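Glycosyltransferase (duf1792) (Streptococcus sanguinis, PDB 5V4A) binds UDP and probably transfers sugars, as the C-terminal GT-D-fold domain of a longer glycosyltransferase. Local coordinates at residues 10-15 against 131-136; 51-56 against 208-213; 116-121 against 125-130; 174-179 against 201-206. One frame throughout, in Å; residues are numbered along the deposited sequence.

Contact 1 of 4, residues 10-15 against 131-136; sequences SINQSL and FAKLKQ
Helices 11-21 and 127-138 meet here through Asn12 and Leu15 on one side and Lys133 and Leu134 on the other. The axes of the two short pieces run 10.5 Å apart at an angle of 14°, nearly parallel. Leu15 points toward helix 127-138. Its CD1 lies 4.0 Å from Lys133 CB, and its CD2 meets Leu134 CD2 at 3.8 Å. The Lys133 chain bends at chi3 (-91°) and carries its amine across to the first helix. There Lys133 NZ gives a 2.7 Å hydrogen bond to Asn12 OD1. The amine comes from above the amide carbonyl plane, 36° out of it, and the two side chains cross at about a right angle. Asp16 adds a salt bridge to the same amine, so a charge in a mostly buried place has two partners. The first helix opens with a capping box. Ser10 OG accepts from Gln13 N at 3.1 Å, and Gln13 OE1 accepts from Ser10 N at 3.2 Å. Ser10 O is gripped twice, by Ser14 OG and Ser14 N, from opposite faces of its plane. On helix 127-138, Ala132 packs on Leu19 of the second subunit.

Contact 2 of 4, residues 51-56 against 208-213; sequences SARLRE and VYDLVQ
The backbones of 51-56 and 208-213, both helical, stay well apart at this surface contact. Their nearest CA atoms, those of Arg53 and Tyr209, are 9.9 Å from each other, so long side chains bridge the gap. Arg53 does most of the reaching. Its CG stands opposite the backbone N (chi1 -171°), and a bend at chi2 then sends the guanidinium towards the second helix. Arg53 NH2 donates to Asp210 OD1 at 2.7 Å, in a somewhat bent bond (N-H...O 146°) that is also a salt bridge. The oxygen is met nearly end-on, and it lies close to the guanidinium plane. The same NH2 sits 3.1 Å from Tyr209 CE2, a close approach. The guanidinium and ring planes stand 83° apart there. Asp210 OD1 also lies in plane at the edge of the Tyr209 ring. Gln213 NE2 sits over one face of that ring, toward its rim, and gives a 3.3 Å bond to Tyr209 O. Gln213 N reaches the same carbonyl from the opposite face. Through its other terminal nitrogen, NH1, Arg53 pairs with Glu56 OE1 at 3.3 Å. Glu56 OE1 is met from above the carboxylate plane. Asp210 keeps a second charged partner, as its OD2 binds Lys184, while Gln213 OE1 is held by Arg65. Together Arg53, Glu56 and Asp210 form a salt-bridge network that ties helix 48-58 to helix 201-213 on the outside of the GT-D domain.

Contact 3 of 4, residues 116-121 against 125-130; sequences RPYIDL and TPSVGY. With UDP (uridine-5'-diphosphate), chain C.
Ser127 has its OG opposite its own carbonyl carbon (chi1 -64°), which turns the hydroxyl towards Pro117. Tyr130, one helical turn later, has nearly the same first torsion (-61°) and points its side chain toward Pro117 and Leu121. Ser127 OG donates to Pro117 O at 2.8 Å. The hydroxyl lies in the carbonyl plane, with a C=O...O angle of 149°. This bond ties the loop to helix 127-138. Apolar contacts flank it. Pro117 CB rests 3.9 Å from Tyr130 CB and equally close to Tyr130 CD2. Leu121 CD1 comes to the ring edge, 4.0 Å from Tyr130 CE2. A face of the Tyr130 ring is covered, off-centre, by the carbonyl oxygen of Pro126. Tyr118 turns its ring edge to Ser127, with CD1 3.6 Å from OG. Its own hydroxyl bonds to Ala235 O, and Lys124 makes a cation-pi contact with the ring. Within the loop, Tyr118 to Leu121 form a type I beta turn, closed by Leu121 N to Tyr118 O at 2.9 Å. The loop also belongs to the nucleotide site of the GT-D fold. Arg116 is bent at chi2 and chi3, and its NH1 gives a 3.0 Å hydrogen bond to UDP O2B, which lies at the edge of the guanidinium. Glu227 and Glu248 form salt bridges with NE and NH2 of Arg116, which should fix how the group is turned towards the terminal phosphate. Val128, directed away from the loop, packs against Glu20 of the second subunit.

Contact 4 of 4, residues 174-179 against 201-206; sequences RNAYSK and GPTAKV. With UDP (uridine-5'-diphosphate), chain C.
UDP O2A accepts a 2.9 Å hydrogen bond from Lys205 NZ, while two residues earlier Thr203 packs across the contact on Ala176 and Tyr177. The Lys205 chain bends at chi2 and chi4 to bring its amine up to the alpha-phosphate. Asp220 forms a salt bridge with the same amine, which probably positions it, and Arg27 stands nearby, also bonded to UDP. Gly201 supplies a backbone grip. Its N donates to UDP O5' at 3.2 Å, with an N-H...O angle of 141°. Gly201 lies just after strand 195-199 of the five-stranded parallel sheet, where the chain passes into helix 201-213 beside the nucleotide. The other segment reads the base. Ala176 N donates to UDP O4 at 3.0 Å, and Ala176 CB also touches this oxygen. The two segments hold to each other mainly through Thr203. With a first torsion of -53°, its OG1 turns to the backbone at Ala176 and Tyr177. It lies 3.4 Å from Tyr177 CB. The Tyr177 N is also near, but the angle is too poor for a hydrogen bond. One turn further on, Val206 CG2 meets the edge of the Tyr177 ring, 4.3 Å from CE1. Leu180 touches both Thr203 and Val206, and Leu50 of helix 48-58 packs on Tyr177 and Val206.

In the fold
The four contacts fall into two groups with the UDP site between them. Contacts 1 and 3 share helix 127-138, with centres 10 Å apart, and touch through Tyr130 and Phe131. Both also reach the second subunit. Contacts 2 and 4 share helix 201-213, with centres 11 Å apart, and meet where Leu54 and Arg53 pack on Val206. Contacts 3 and 4 both touch UDP from opposite sides of the chain's centre, about 26 Å between centres. Along the chain, contact 3 lies within the span of contact 1, and contact 4 within that of contact 2, while contacts 1 and 2 alternate. The nucleotide is thus bound by parts distant in sequence.

Contact 1 of 4, residues 10-15 against 131-136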
# COMPACT_ATOMS: atom_id res chain seq x y z
N SER A 10 -4.60 14.62 0.22
CA SER A 10 -3.72 13.99 1.20
C SER A 10 -2.73 13.06 0.50
O SER A 10 -2.86 12.75 -0.69
CB SER A 10 -4.53 13.22 2.23
OG SER A 10 -5.25 12.15 1.61
N ILE A 11 -1.74 12.60 1.26
CA ILE A 11 -0.84 11.55 0.76
C ILE A 11 -1.62 10.29 0.40
O ILE A 11 -1.33 9.63 -0.61
CB ILE A 11 0.25 11.25 1.80
CG1 ILE A 11 1.24 12.41 1.89
CG2 ILE A 11 0.95 9.95 1.46
CD1 ILE A 11 2.22 12.28 3.03
N ASN A 12 -2.58 9.90 1.24
CA ASN A 12 -3.36 8.71 0.93
C ASN A 12 -4.10 8.87 -0.39
O ASN A 12 -4.05 8.00 -1.26
CB ASN A 12 -4.36 8.43 2.06
CG ASN A 12 -3.93 7.30 2.97
OD1 ASN A 12 -3.19 6.40 2.58
ND2 ASN A 12 -4.38 7.36 4.21
N GLN A 13 -4.74 10.02 -0.58
CA GLN A 13 -5.51 10.23 -1.80
C GLN A 13 -4.62 10.36 -3.03
O GLN A 13 -4.99 9.89 -4.12
CB GLN A 13 -6.40 11.46 -1.64
CG GLN A 13 -7.58 11.25 -0.71
CD GLN A 13 -8.27 12.54 -0.34
OE1 GLN A 13 -7.63 13.58 -0.18
NE2 GLN A 13 -9.59 12.49 -0.22
N SER A 14 -3.44 10.97 -2.88
CA SER A 14 -2.53 11.14 -4.02
C SER A 14 -1.97 9.80 -4.46
O SER A 14 -1.94 9.49 -5.66
CB SER A 14 -1.39 12.11 -3.66
OG SER A 14 -1.89 13.35 -3.23
N LEU A 15 -1.47 9.00 -3.51
CA LEU A 15 -0.94 7.68 -3.85
C LEU A 15 -2.02 6.81 -4.50
O LEU A 15 -1.76 6.16 -5.52
CB LEU A 15 -0.35 7.00 -2.60
CG LEU A 15 0.94 7.66 -2.07
CD1 LEU A 15 1.37 6.94 -0.80
CD2 LEU A 15 2.03 7.63 -3.12
N PHE A 131 4.75 4.20 2.70
CA PHE A 131 5.85 3.55 1.99
C PHE A 131 5.40 2.25 1.32
O PHE A 131 5.94 1.88 0.27
CB PHE A 131 7.04 3.28 2.93
CG PHE A 131 7.79 4.53 3.34
CD1 PHE A 131 8.50 5.26 2.40
CD2 PHE A 131 7.80 4.94 4.67
CE1 PHE A 131 9.20 6.41 2.78
CE2 PHE A 131 8.50 6.09 5.05
CZ PHE A 131 9.20 6.82 4.09
N ALA A 132 4.43 1.54 1.90
CA ALA A 132 3.94 0.33 1.23
C ALA A 132 3.29 0.67 -0.11
O ALA A 132 3.53 -0.02 -1.11
CB ALA A 132 2.94 -0.42 2.12
N LYS A 133 2.46 1.71 -0.15
CA LYS A 133 1.80 2.05 -1.41
C LYS A 133 2.79 2.61 -2.43
O LYS A 133 2.67 2.36 -3.64
CB LYS A 133 0.67 3.04 -1.15
CG LYS A 133 -0.53 2.41 -0.44
CD LYS A 133 -1.80 3.21 -0.63
CE LYS A 133 -2.00 4.22 0.45
NZ LYS A 133 -3.34 4.84 0.41
N LEU A 134 3.78 3.36 -1.95
CA LEU A 134 4.84 3.82 -2.84
C LEU A 134 5.58 2.65 -3.45
O LEU A 134 5.79 2.60 -4.67
CB LEU A 134 5.82 4.72 -2.08
CG LEU A 134 5.45 6.18 -1.86
CD1 LEU A 134 6.17 6.75 -0.63
CD2 LEU A 134 5.80 7.03 -3.10
N LYS A 135 5.96 1.66 -2.62
CA LYS A 135 6.69 0.51 -3.14
C LYS A 135 5.88 -0.23 -4.19
O LYS A 135 6.46 -0.76 -5.15
CB LYS A 135 7.11 -0.46 -2.03
CG LYS A 135 8.18 0.08 -1.07
CD LYS A 135 8.61 -0.99 -0.13
CE LYS A 135 9.71 -0.51 0.78
NZ LYS A 135 9.79 -1.46 1.92
N GLN A 136 4.56 -0.26 -4.05
CA GLN A 136 3.71 -0.96 -5.01
C GLN A 136 3.74 -0.29 -6.39
O GLN A 136 3.44 -0.94 -7.39
CB GLN A 136 2.28 -1.02 -4.48
CG GLN A 136 1.36 -2.01 -5.21
CD GLN A 136 1.76 -3.46 -5.01
OE1 GLN A 136 2.40 -3.81 -4.02
NE2 GLN A 136 1.40 -4.31 -5.96

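Contact 2 of 4, residues 51-56 against 208-213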
# COMPACT_ATOMS: atom_id res chain seq x y z
N SER A 51 12.91 28.83 -14.18
CA SER A 51 11.88 29.42 -13.33
C SER A 51 10.59 29.67 -14.10
O SER A 51 9.49 29.40 -13.58
CB SER A 51 12.39 30.73 -12.73
OG SER A 51 13.41 30.48 -11.78
N ALA A 52 10.70 30.16 -15.33
CA ALA A 52 9.50 30.38 -16.14
C ALA A 52 8.83 29.05 -16.47
O ALA A 52 7.60 28.96 -16.53
CB ALA A 52 9.85 31.15 -17.41
N ARG A 53 9.64 28.02 -16.71
CA ARG A 53 9.10 26.70 -16.98
C ARG A 53 8.43 26.10 -15.75
O ARG A 53 7.41 25.41 -15.86
CB ARG A 53 10.19 25.77 -17.49
CG ARG A 53 9.67 24.44 -18.00
CD ARG A 53 8.86 24.57 -19.27
NE ARG A 53 8.65 23.26 -19.91
CZ ARG A 53 7.82 23.05 -20.92
NH1 ARG A 53 7.10 24.05 -21.42
NH2 ARG A 53 7.70 21.83 -21.44
N LEU A 54 8.98 26.34 -14.55
CA LEU A 54 8.34 25.80 -13.36
C LEU A 54 7.00 26.48 -13.09
O LEU A 54 6.00 25.82 -12.78
CB LEU A 54 9.25 25.96 -12.14
CG LEU A 54 10.60 25.26 -12.13
CD1 LEU A 54 11.40 25.72 -10.91
CD2 LEU A 54 10.41 23.75 -12.11
N ARG A 55 6.98 27.81 -13.21
CA ARG A 55 5.74 28.55 -13.06
C ARG A 55 4.69 28.07 -14.05
O ARG A 55 3.51 27.95 -13.71
CB ARG A 55 6.02 30.04 -13.25
CG ARG A 55 4.86 30.97 -12.96
CD ARG A 55 5.35 32.38 -13.11
NE ARG A 55 5.98 32.55 -14.42
CZ ARG A 55 6.78 33.56 -14.74
NH1 ARG A 55 7.07 34.50 -13.84
NH2 ARG A 55 7.30 33.63 -15.96
N GLU A 56 5.12 27.71 -15.26
CA GLU A 56 4.17 27.27 -16.27
C GLU A 56 3.54 25.94 -15.89
O GLU A 56 2.33 25.74 -16.07
CB GLU A 56 4.84 27.15 -17.63
CG GLU A 56 3.82 26.95 -18.74
CD GLU A 56 4.43 26.69 -20.10
OE1 GLU A 56 5.67 26.78 -20.26
OE2 GLU A 56 3.65 26.34 -21.02
N VAL A 208 10.13 15.41 -16.00
CA VAL A 208 8.90 14.61 -16.06
C VAL A 208 7.92 15.23 -17.05
O VAL A 208 7.33 14.52 -17.87
CB VAL A 208 8.26 14.46 -14.67
CG1 VAL A 208 6.83 13.89 -14.85
CG2 VAL A 208 9.08 13.55 -13.79
N TYR A 209 7.70 16.54 -16.95
CA TYR A 209 6.75 17.17 -17.86
C TYR A 209 7.13 16.91 -19.31
O TYR A 209 6.29 16.49 -20.13
CB TYR A 209 6.66 18.67 -17.61
CG TYR A 209 5.66 19.32 -18.54
CD1 TYR A 209 4.35 19.49 -18.16
CD2 TYR A 209 6.03 19.74 -19.81
CE1 TYR A 209 3.42 20.06 -19.03
CE2 TYR A 209 5.11 20.31 -20.69
CZ TYR A 209 3.81 20.48 -20.28
OH TYR A 209 2.89 21.05 -21.13
N ASP A 210 8.40 17.15 -19.66
CA ASP A 210 8.84 16.98 -21.04
C ASP A 210 8.73 15.54 -21.48
O ASP A 210 8.37 15.25 -22.63
CB ASP A 210 10.28 17.47 -21.20
CG ASP A 210 10.39 18.98 -21.32
OD1 ASP A 210 9.35 19.66 -21.45
OD2 ASP A 210 11.53 19.49 -21.29
N LEU A 211 9.06 14.60 -20.59
CA LEU A 211 8.98 13.19 -20.93
C LEU A 211 7.54 12.73 -21.12
O LEU A 211 7.26 11.92 -22.00
CB LEU A 211 9.66 12.36 -19.84
CG LEU A 211 11.19 12.39 -19.82
CD1 LEU A 211 11.70 11.59 -18.63
CD2 LEU A 211 11.76 11.86 -21.13
N VAL A 212 6.60 13.29 -20.35
CA VAL A 212 5.18 12.96 -20.52
C VAL A 212 4.72 13.35 -21.92
O VAL A 212 3.99 12.60 -22.59
CB VAL A 212 4.34 13.67 -19.45
CG1 VAL A 212 2.86 13.62 -19.80
CG2 VAL A 212 4.59 13.03 -18.07
N GLN A 213 5.17 14.50 -22.41
CA GLN A 213 4.74 14.95 -23.73
C GLN A 213 5.19 13.98 -24.82
O GLN A 213 4.58 13.91 -25.89
CB GLN A 213 5.28 16.35 -24.01
CG GLN A 213 4.92 17.38 -22.93
CD GLN A 213 3.47 17.33 -22.47
OE1 GLN A 213 2.54 17.37 -23.28
NE2 GLN A 213 3.27 17.24 -21.16

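Contact 3 of 4, residues 116-121 against 125-130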
# COMPACT_ATOMS: atom_id res chain seq x y z
N ARG A 116 7.53 12.93 0.99
CA ARG A 116 7.96 13.33 2.33
C ARG A 116 7.04 12.73 3.40
O ARG A 116 6.37 13.47 4.14
CB ARG A 116 8.00 14.85 2.46
CG ARG A 116 8.71 15.60 1.31
CD ARG A 116 10.19 15.21 1.22
NE ARG A 116 10.84 15.30 2.53
CZ ARG A 116 11.85 16.13 2.83
NH1 ARG A 116 12.35 16.96 1.90
NH2 ARG A 116 12.36 16.14 4.05
N PRO A 117 7.00 11.43 3.53
CA PRO A 117 5.92 10.82 4.31
C PRO A 117 6.29 10.42 5.73
O PRO A 117 5.65 9.52 6.28
CB PRO A 117 5.55 9.59 3.48
CG PRO A 117 6.75 9.32 2.58
CD PRO A 117 7.78 10.41 2.82
N TYR A 118 7.29 11.05 6.35
CA TYR A 118 7.70 10.60 7.68
C TYR A 118 8.19 11.69 8.63
O TYR A 118 7.49 12.03 9.59
CB TYR A 118 8.76 9.50 7.54
CG TYR A 118 9.26 9.03 8.89
CD1 TYR A 118 8.49 8.18 9.68
CD2 TYR A 118 10.49 9.46 9.39
CE1 TYR A 118 8.94 7.77 10.92
CE2 TYR A 118 10.95 9.05 10.64
CZ TYR A 118 10.17 8.20 11.40
OH TYR A 118 10.63 7.79 12.64
N ILE A 119 9.38 12.25 8.39
CA ILE A 119 10.12 12.97 9.43
C ILE A 119 9.37 14.20 9.93
O ILE A 119 9.42 14.53 11.12
CB ILE A 119 11.54 13.31 8.94
CG1 ILE A 119 12.42 13.72 10.13
CG2 ILE A 119 11.53 14.40 7.88
CD1 ILE A 119 12.56 12.61 11.13
N ASP A 120 8.64 14.90 9.05
CA ASP A 120 7.92 16.11 9.46
C ASP A 120 6.45 15.84 9.80
O ASP A 120 5.70 16.79 10.04
CB ASP A 120 8.01 17.18 8.36
CG ASP A 120 9.40 17.77 8.20
OD1 ASP A 120 9.98 18.27 9.19
OD2 ASP A 120 9.93 17.73 7.06
N LEU A 121 6.04 14.57 9.86
CA LEU A 121 4.69 14.23 10.32
C LEU A 121 4.62 14.20 11.84
O LEU A 121 5.44 13.54 12.49
CB LEU A 121 4.26 12.87 9.78
CG LEU A 121 3.90 12.60 8.33
CD1 LEU A 121 3.15 11.28 8.28
CD2 LEU A 121 3.07 13.72 7.73
N THR A 125 2.37 7.08 12.80
CA THR A 125 1.65 5.81 12.66
C THR A 125 1.37 5.41 11.21
O THR A 125 1.58 4.23 10.87
CB THR A 125 0.33 5.86 13.44
OG1 THR A 125 0.58 6.31 14.77
CG2 THR A 125 -0.31 4.46 13.51
N PRO A 126 0.88 6.29 10.32
CA PRO A 126 0.52 5.82 8.97
C PRO A 126 1.68 5.73 8.00
O PRO A 126 1.48 5.21 6.89
CB PRO A 126 -0.51 6.86 8.50
CG PRO A 126 -0.26 8.08 9.30
CD PRO A 126 0.56 7.71 10.51
N SER A 127 2.89 6.18 8.38
CA SER A 127 4.01 6.22 7.44
C SER A 127 4.30 4.86 6.82
O SER A 127 4.60 4.77 5.62
CB SER A 127 5.25 6.76 8.14
OG SER A 127 5.08 8.09 8.56
N VAL A 128 4.19 3.79 7.62
CA VAL A 128 4.44 2.45 7.12
C VAL A 128 3.56 2.15 5.92
O VAL A 128 3.99 1.49 4.96
CB VAL A 128 4.26 1.42 8.26
CG1 VAL A 128 2.83 1.42 8.75
CG2 VAL A 128 4.63 0.03 7.80
N GLY A 129 2.30 2.60 5.96
CA GLY A 129 1.39 2.34 4.87
C GLY A 129 1.71 3.22 3.68
O GLY A 129 1.52 2.80 2.53
N TYR A 130 2.20 4.44 3.93
CA TYR A 130 2.56 5.30 2.81
C TYR A 130 3.71 4.69 2.01
O TYR A 130 3.67 4.66 0.77
CB TYR A 130 2.93 6.71 3.30
CG TYR A 130 1.81 7.45 4.03
CD1 TYR A 130 0.48 7.11 3.83
CD2 TYR A 130 2.08 8.50 4.91
CE1 TYR A 130 -0.54 7.77 4.48
CE2 TYR A 130 1.06 9.18 5.56
CZ TYR A 130 -0.26 8.80 5.35
OH TYR A 130 -1.30 9.44 5.98
N1 UDP C . 19.23 16.86 -6.93
C2 UDP C . 20.16 16.48 -7.87
N3 UDP C . 20.59 17.47 -8.71
C4 UDP C . 20.18 18.79 -8.71
C5 UDP C . 19.21 19.11 -7.72
C6 UDP C . 18.76 18.15 -6.88
O2 UDP C . 20.59 15.34 -7.95
O4 UDP C . 20.65 19.58 -9.55
C1' UDP C . 18.69 15.80 -6.04
C2' UDP C . 19.14 15.80 -4.59
O2' UDP C . 20.45 15.25 -4.45
C3' UDP C . 18.03 14.93 -3.96
C4' UDP C . 16.80 15.22 -4.84
O4' UDP C . 17.29 15.97 -5.97
O3' UDP C . 18.30 13.53 -4.06
C5' UDP C . 15.67 15.97 -4.16
O5' UDP C . 14.63 16.36 -5.08
PA UDP C . 13.43 17.28 -4.61
O1A UDP C . 13.92 18.68 -4.26
O2A UDP C . 12.37 17.17 -5.64
O3A UDP C . 12.93 16.60 -3.21
PB UDP C . 11.63 16.75 -2.31
O1B UDP C . 10.77 17.73 -3.12
O2B UDP C . 12.17 17.43 -1.03
O3B UDP C . 10.96 15.43 -2.08

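Contact 4 of 4, residues 174-179 against 201-206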
# COMPACT_ATOMS: atom_id res chain seq x y z
N ARG A 174 24.00 18.99 -8.37
CA ARG A 174 23.45 20.33 -8.25
C ARG A 174 23.52 20.96 -9.63
O ARG A 174 24.32 20.55 -10.47
CB ARG A 174 24.25 21.19 -7.24
CG ARG A 174 25.69 21.41 -7.65
CD ARG A 174 26.47 22.07 -6.52
NE ARG A 174 27.75 22.64 -6.96
CZ ARG A 174 27.88 23.85 -7.49
NH1 ARG A 174 26.82 24.64 -7.63
NH2 ARG A 174 29.08 24.29 -7.86
N ASN A 175 22.68 21.97 -9.85
CA ASN A 175 22.66 22.68 -11.13
C ASN A 175 22.48 21.71 -12.31
O ASN A 175 23.13 21.84 -13.35
CB ASN A 175 23.94 23.51 -11.31
CG ASN A 175 24.02 24.70 -10.38
OD1 ASN A 175 23.06 25.07 -9.69
ND2 ASN A 175 25.20 25.31 -10.32
N ALA A 176 21.62 20.71 -12.14
CA ALA A 176 21.42 19.73 -13.21
C ALA A 176 20.68 20.32 -14.40
O ALA A 176 20.76 19.77 -15.50
CB ALA A 176 20.64 18.51 -12.70
N TYR A 177 19.97 21.43 -14.20
CA TYR A 177 19.19 21.99 -15.29
C TYR A 177 20.05 22.31 -16.51
O TYR A 177 19.57 22.23 -17.64
CB TYR A 177 18.45 23.25 -14.84
CG TYR A 177 17.56 23.77 -15.94
CD1 TYR A 177 16.28 23.25 -16.11
CD2 TYR A 177 17.99 24.77 -16.83
CE1 TYR A 177 15.45 23.70 -17.12
CE2 TYR A 177 17.16 25.22 -17.85
CZ TYR A 177 15.89 24.68 -17.98
OH TYR A 177 15.05 25.11 -18.98
N SER A 178 21.32 22.67 -16.31
CA SER A 178 22.11 23.01 -17.49
C SER A 178 22.37 21.81 -18.40
O SER A 178 22.80 21.99 -19.54
CB SER A 178 23.45 23.63 -17.08
OG SER A 178 24.38 22.64 -16.70
N LYS A 179 22.10 20.59 -17.93
CA LYS A 179 22.29 19.38 -18.73
C LYS A 179 20.97 18.72 -19.14
O LYS A 179 20.99 17.59 -19.61
CB LYS A 179 23.16 18.38 -17.96
CG LYS A 179 24.65 18.73 -18.01
CD LYS A 179 25.51 17.59 -17.50
CE LYS A 179 26.99 17.99 -17.49
NZ LYS A 179 27.51 18.30 -18.86
N GLY A 201 15.55 17.41 -7.94
CA GLY A 201 15.21 18.77 -7.61
C GLY A 201 14.34 19.43 -8.65
O GLY A 201 13.44 18.80 -9.23
N PRO A 202 14.59 20.72 -8.93
CA PRO A 202 13.75 21.45 -9.90
C PRO A 202 13.86 20.91 -11.32
O PRO A 202 12.89 21.01 -12.08
CB PRO A 202 14.27 22.89 -9.78
CG PRO A 202 15.02 22.94 -8.49
CD PRO A 202 15.61 21.59 -8.32
N THR A 203 15.01 20.34 -11.70
CA THR A 203 15.14 19.72 -13.02
C THR A 203 14.22 18.51 -13.16
O THR A 203 13.74 18.22 -14.26
CB THR A 203 16.60 19.33 -13.27
OG1 THR A 203 17.44 20.48 -13.07
CG2 THR A 203 16.81 18.77 -14.68
N ALA A 204 13.96 17.79 -12.07
CA ALA A 204 13.04 16.66 -12.15
C ALA A 204 11.67 17.09 -12.67
O ALA A 204 11.00 16.33 -13.39
CB ALA A 204 12.90 15.99 -10.78
N LYS A 205 11.23 18.30 -12.33
CA LYS A 205 9.86 18.70 -12.67
C LYS A 205 9.73 18.98 -14.16
O LYS A 205 8.74 18.60 -14.79
CB LYS A 205 9.46 19.93 -11.86
CG LYS A 205 9.34 19.64 -10.36
CD LYS A 205 10.60 19.84 -9.60
CE LYS A 205 10.39 19.60 -8.10
NZ LYS A 205 10.45 18.18 -7.60
N VAL A 206 10.74 19.63 -14.73
CA VAL A 206 10.74 19.89 -16.16
C VAL A 206 10.96 18.60 -16.94
O VAL A 206 10.40 18.40 -18.02
CB VAL A 206 11.81 20.93 -16.50
CG1 VAL A 206 11.69 21.32 -17.95
CG2 VAL A 206 11.71 22.12 -15.57
N1 UDP C . 19.23 16.86 -6.93
C2 UDP C . 20.16 16.48 -7.87
N3 UDP C . 20.59 17.47 -8.71
C4 UDP C . 20.18 18.79 -8.71
C5 UDP C . 19.21 19.11 -7.72
C6 UDP C . 18.76 18.15 -6.88
O2 UDP C . 20.59 15.34 -7.95
O4 UDP C . 20.65 19.58 -9.55
C1' UDP C . 18.69 15.80 -6.04
C2' UDP C . 19.14 15.80 -4.59
O2' UDP C . 20.45 15.25 -4.45
C3' UDP C . 18.03 14.93 -3.96
C4' UDP C . 16.80 15.22 -4.84
O4' UDP C . 17.29 15.97 -5.97
O3' UDP C . 18.30 13.53 -4.06
C5' UDP C . 15.67 15.97 -4.16
O5' UDP C . 14.63 16.36 -5.08
PA UDP C . 13.43 17.28 -4.61
O1A UDP C . 13.92 18.68 -4.26
O2A UDP C . 12.37 17.17 -5.64
O3A UDP C . 12.93 16.60 -3.21
PB UDP C . 11.63 16.75 -2.31
O1B UDP C . 10.77 17.73 -3.12
O2B UDP C . 12.17 17.43 -1.03
O3B UDP C . 10.96 15.43 -2.08